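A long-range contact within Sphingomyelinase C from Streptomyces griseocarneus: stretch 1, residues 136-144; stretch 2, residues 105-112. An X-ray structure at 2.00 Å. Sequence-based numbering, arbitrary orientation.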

ATOM      1  N   VAL A 136     -10.776   4.956  10.598  1.00 20.68           N
ATOM      2  CA  VAL A 136     -10.831   4.821  12.046  1.00 19.98           C
ATOM      3  C   VAL A 136     -11.516   3.498  12.326  1.00 20.32           C
ATOM      4  O   VAL A 136     -12.662   3.294  11.912  1.00 19.18           O
ATOM      5  CB  VAL A 136     -11.596   5.975  12.711  1.00 21.55           C
ATOM      6  CG1 VAL A 136     -11.643   5.757  14.230  1.00 21.34           C
ATOM      7  CG2 VAL A 136     -10.953   7.311  12.377  1.00 20.50           C
ATOM      8  N   LEU A 137     -10.813   2.594  13.000  1.00 18.46           N
ATOM      9  CA  LEU A 137     -11.358   1.292  13.356  1.00 20.71           C
ATOM     10  C   LEU A 137     -11.732   1.251  14.829  1.00 21.74           C
ATOM     11  O   LEU A 137     -11.074   1.866  15.670  1.00 20.77           O
ATOM     12  CB  LEU A 137     -10.350   0.184  13.063  1.00 20.12           C
ATOM     13  CG  LEU A 137      -9.686   0.268  11.682  1.00 20.74           C
ATOM     14  CD1 LEU A 137      -8.578  -0.758  11.587  1.00 17.53           C
ATOM     15  CD2 LEU A 137     -10.714   0.079  10.555  1.00 19.41           C
ATOM     16  N   ASN A 138     -12.786   0.490  15.135  1.00 21.80           N
ATOM     17  CA  ASN A 138     -13.179   0.198  16.508  1.00 23.73           C
ATOM     18  C   ASN A 138     -12.671  -1.196  16.874  1.00 24.15           C
ATOM     19  O   ASN A 138     -13.123  -2.196  16.305  1.00 21.84           O
ATOM     20  CB  ASN A 138     -14.691   0.291  16.679  1.00 23.99           C
ATOM     21  CG  ASN A 138     -15.082   0.397  18.124  1.00 29.58           C
ATOM     22  OD1 ASN A 138     -15.214  -0.616  18.828  1.00 29.74           O
ATOM     23  ND2 ASN A 138     -15.220   1.624  18.598  1.00 27.12           N
ATOM     24  N   VAL A 139     -11.720  -1.252  17.811  1.00 23.08           N
ATOM     25  CA  VAL A 139     -10.984  -2.464  18.172  1.00 23.61           C
ATOM     26  C   VAL A 139     -10.826  -2.472  19.683  1.00 24.57           C
ATOM     27  O   VAL A 139     -10.241  -1.541  20.239  1.00 22.97           O
ATOM     28  CB  VAL A 139      -9.575  -2.526  17.545  1.00 28.39           C
ATOM     29  CG1 VAL A 139      -9.069  -3.971  17.495  1.00 29.25           C
ATOM     30  CG2 VAL A 139      -9.505  -1.841  16.200  1.00 24.40           C
ATOM     31  N   GLY A 140     -11.302  -3.530  20.341  1.00 30.42           N
ATOM     32  CA  GLY A 140     -11.056  -3.715  21.766  1.00 34.16           C
ATOM     33  C   GLY A 140     -11.419  -2.526  22.635  1.00 30.82           C
ATOM     34  O   GLY A 140     -10.630  -2.105  23.490  1.00 30.24           O
ATOM     35  N   GLY A 141     -12.598  -1.954  22.403  1.00 30.73           N
ATOM     36  CA  GLY A 141     -13.070  -0.851  23.215  1.00 28.38           C
ATOM     37  C   GLY A 141     -12.429   0.488  22.942  1.00 30.52           C
ATOM     38  O   GLY A 141     -12.622   1.419  23.732  1.00 35.40           O
ATOM     39  N   THR A 142     -11.669   0.626  21.862  1.00 27.12           N
ATOM     40  CA  THR A 142     -11.046   1.910  21.564  1.00 26.21           C
ATOM     41  C   THR A 142     -10.901   2.042  20.050  1.00 25.45           C
ATOM     42  O   THR A 142     -11.418   1.223  19.284  1.00 26.15           O
ATOM     43  CB  THR A 142      -9.711   2.051  22.304  1.00 27.58           C
ATOM     44  OG1 THR A 142      -9.257   3.408  22.211  1.00 31.85           O
ATOM     45  CG2 THR A 142      -8.657   1.116  21.719  1.00 27.94           C
ATOM     46  N   ARG A 143     -10.208   3.088  19.616  1.00 24.05           N
ATOM     47  CA  ARG A 143     -10.084   3.407  18.205  1.00 22.67           C
ATOM     48  C   ARG A 143      -8.643   3.246  17.757  1.00 22.77           C
ATOM     49  O   ARG A 143      -7.709   3.518  18.518  1.00 23.30           O
ATOM     50  CB  ARG A 143     -10.563   4.831  17.916  1.00 22.68           C
ATOM     51  CG  ARG A 143     -12.046   5.021  18.137  1.00 28.63           C
ATOM     52  CD  ARG A 143     -12.404   6.494  18.075  1.00 31.05           C
ATOM     53  NE  ARG A 143     -13.841   6.687  17.933  1.00 41.05           N
ATOM     54  CZ  ARG A 143     -14.405   7.846  17.605  1.00 44.40           C
ATOM     55  NH1 ARG A 143     -13.642   8.909  17.380  1.00 42.91           N
ATOM     56  NH2 ARG A 143     -15.725   7.940  17.500  1.00 38.99           N
ATOM     57  N   VAL A 144      -8.476   2.795  16.517  1.00 18.51           N
ATOM     58  CA  VAL A 144      -7.175   2.680  15.868  1.00 16.79           C
ATOM     59  C   VAL A 144      -7.282   3.372  14.516  1.00 20.10           C
ATOM     60  O   VAL A 144      -8.244   3.140  13.773  1.00 19.14           O
ATOM     61  CB  VAL A 144      -6.757   1.205  15.702  1.00 19.71           C
ATOM     62  CG1 VAL A 144      -5.511   1.091  14.842  1.00 18.59           C
ATOM     63  CG2 VAL A 144      -6.542   0.559  17.076  1.00 22.22           C
TER
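Stretch 2, residues 105-112: LSKWPIVR

A beta hairpin leaves its outer edge free to pair with another segment, and the contact described here illustrates how an irregular, partly looped segment can fill that role. Stretch 1 forms the hairpin: strand 136-139 turns through a type I' turn from Val-139 to Thr-142 and returns as strand 142-144. Gly-140 and Gly-141 occupy the turn with positive phi, a region that favours glycine. Stretch 2 leaves its own strand at Ser-106 and runs antiparallel to residues 136-139, with Arg-112 near Val-136 and Trp-108 near Val-139; the CA-CA distance widens from 4.6 Å at Leu-137 and Ile-110 to 6.1 Å at Val-139 and Trp-108.

The pairing is interrupted by a beta bulge. Val-136 N donates to Arg-112 O (2.9 Å), whereas Val-136 O accepts from Val-111 N (2.7 Å) and, weakly, from Arg-112 N (3.5 Å). One carbonyl thus faces two successive amides, and the register shifts by one residue. Beyond the bulge, Asn-138 N donates to Pro-109 O at 3.0 Å, and Leu-137 CA approaches the same oxygen at 3.4 Å.

The side chains follow this register. Leu-137 and Ile-110 share one face of the sheet, where Leu-137 CD2 lies 3.6 Å from Ile-110 CG1 and 3.5 Å from Ser-106 OG. Ser-106 OG donates to Trp-108 O at 2.7 Å, bracing the bend within stretch 2. At the bulge, Val-111 points toward the hairpin: its CB lies 4.1 Å from Val-136 CG1, and its CG2 lies 3.7 Å from Asn-138 CB. Nearer the turn, Val-139 CG1 sits over one face of the Trp-108 indole, 3.6 Å from the centroid of the six-membered ring, a CH-pi contact that extends the association beyond the last backbone hydrogen bond.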

ATOM      1  N   LEU A 105      -8.804  -3.025   3.981  1.00 15.02           N
ATOM      2  CA  LEU A 105      -9.715  -4.077   4.418  1.00 15.98           C
ATOM      3  C   LEU A 105      -9.462  -4.367   5.891  1.00 17.12           C
ATOM      4  O   LEU A 105      -8.310  -4.366   6.349  1.00 16.82           O
ATOM      5  CB  LEU A 105      -9.521  -5.375   3.599  1.00 16.24           C
ATOM      6  CG  LEU A 105      -9.097  -5.225   2.130  1.00 17.47           C
ATOM      7  CD1 LEU A 105      -8.785  -6.589   1.460  1.00 15.88           C
ATOM      8  CD2 LEU A 105     -10.149  -4.470   1.332  1.00 17.27           C
ATOM      9  N   SER A 106     -10.527  -4.642   6.632  1.00 16.46           N
ATOM     10  CA  SER A 106     -10.406  -4.720   8.077  1.00 16.46           C
ATOM     11  C   SER A 106     -11.317  -5.798   8.638  1.00 17.65           C
ATOM     12  O   SER A 106     -12.485  -5.894   8.253  1.00 17.02           O
ATOM     13  CB  SER A 106     -10.744  -3.365   8.713  1.00 18.39           C
ATOM     14  OG  SER A 106     -10.684  -3.442  10.117  1.00 19.23           O
ATOM     15  N   LYS A 107     -10.763  -6.595   9.552  1.00 14.78           N
ATOM     16  CA  LYS A 107     -11.548  -7.503  10.379  1.00 17.26           C
ATOM     17  C   LYS A 107     -12.459  -6.743  11.341  1.00 20.94           C
ATOM     18  O   LYS A 107     -13.523  -7.247  11.723  1.00 20.91           O
ATOM     19  CB  LYS A 107     -10.576  -8.426  11.130  1.00 19.18           C
ATOM     20  CG  LYS A 107     -11.164  -9.214  12.269  1.00 27.75           C
ATOM     21  CD  LYS A 107     -10.107 -10.094  12.912  1.00 25.38           C
ATOM     22  CE  LYS A 107     -10.723 -10.916  14.025  1.00 26.22           C
ATOM     23  NZ  LYS A 107      -9.694 -11.772  14.657  1.00 26.87           N
ATOM     24  N   TRP A 108     -12.076  -5.525  11.721  1.00 18.73           N
ATOM     25  CA  TRP A 108     -12.684  -4.684  12.742  1.00 21.15           C
ATOM     26  C   TRP A 108     -13.547  -3.592  12.118  1.00 19.13           C
ATOM     27  O   TRP A 108     -13.198  -3.058  11.063  1.00 19.12           O
ATOM     28  CB  TRP A 108     -11.591  -4.057  13.612  1.00 19.43           C
ATOM     29  CG  TRP A 108     -10.717  -5.136  14.189  1.00 20.34           C
ATOM     30  CD1 TRP A 108      -9.536  -5.610  13.682  1.00 19.33           C
ATOM     31  CD2 TRP A 108     -10.987  -5.907  15.359  1.00 21.51           C
ATOM     32  NE1 TRP A 108      -9.056  -6.636  14.475  1.00 18.65           N
ATOM     33  CE2 TRP A 108      -9.927  -6.829  15.513  1.00 25.52           C
ATOM     34  CE3 TRP A 108     -12.024  -5.909  16.301  1.00 25.76           C
ATOM     35  CZ2 TRP A 108      -9.873  -7.737  16.576  1.00 22.94           C
ATOM     36  CZ3 TRP A 108     -11.964  -6.815  17.356  1.00 26.30           C
ATOM     37  CH2 TRP A 108     -10.899  -7.712  17.481  1.00 26.70           C
ATOM     38  N   PRO A 109     -14.673  -3.278  12.764  1.00 19.04           N
ATOM     39  CA  PRO A 109     -15.617  -2.304  12.200  1.00 19.03           C
ATOM     40  C   PRO A 109     -14.962  -0.966  11.893  1.00 19.61           C
ATOM     41  O   PRO A 109     -14.157  -0.448  12.672  1.00 17.92           O
ATOM     42  CB  PRO A 109     -16.674  -2.156  13.302  1.00 16.61           C
ATOM     43  CG  PRO A 109     -16.627  -3.480  14.026  1.00 23.18           C
ATOM     44  CD  PRO A 109     -15.162  -3.856  14.030  1.00 21.37           C
ATOM     45  N   ILE A 110     -15.348  -0.395  10.755  1.00 18.03           N
ATOM     46  CA  ILE A 110     -14.868   0.919  10.345  1.00 18.53           C
ATOM     47  C   ILE A 110     -15.824   1.969  10.892  1.00 20.78           C
ATOM     48  O   ILE A 110     -17.024   1.939  10.602  1.00 17.90           O
ATOM     49  CB  ILE A 110     -14.747   1.024   8.818  1.00 18.93           C
ATOM     50  CG1 ILE A 110     -13.567   0.184   8.317  1.00 21.18           C
ATOM     51  CG2 ILE A 110     -14.582   2.478   8.415  1.00 20.26           C
ATOM     52  CD1 ILE A 110     -13.491   0.059   6.779  1.00 19.84           C
ATOM     53  N   VAL A 111     -15.288   2.888  11.697  1.00 20.22           N
ATOM     54  CA  VAL A 111     -16.079   3.975  12.264  1.00 22.85           C
ATOM     55  C   VAL A 111     -16.153   5.142  11.290  1.00 23.23           C
ATOM     56  O   VAL A 111     -17.175   5.829  11.201  1.00 22.54           O
ATOM     57  CB  VAL A 111     -15.479   4.400  13.623  1.00 24.68           C
ATOM     58  CG1 VAL A 111     -16.173   5.635  14.177  1.00 25.32           C
ATOM     59  CG2 VAL A 111     -15.545   3.238  14.626  1.00 23.61           C
ATOM     60  N   ARG A 112     -15.072   5.387  10.554  1.00 22.10           N
ATOM     61  CA  ARG A 112     -15.022   6.465   9.580  1.00 21.44           C
ATOM     62  C   ARG A 112     -14.029   6.086   8.494  1.00 21.02           C
ATOM     63  O   ARG A 112     -13.012   5.450   8.781  1.00 18.99           O
ATOM     64  CB  ARG A 112     -14.608   7.795  10.224  1.00 20.50           C
ATOM     65  CG  ARG A 112     -14.538   8.950   9.223  1.00 26.90           C
ATOM     66  CD  ARG A 112     -14.698  10.287   9.887  1.00 32.13           C
ATOM     67  NE  ARG A 112     -14.745  11.386   8.921  1.00 28.50           N
ATOM     68  CZ  ARG A 112     -15.862  11.979   8.516  1.00 27.89           C
ATOM     69  NH1 ARG A 112     -17.030  11.581   8.989  1.00 26.59           N
ATOM     70  NH2 ARG A 112     -15.803  12.975   7.641  1.00 31.31           N
TER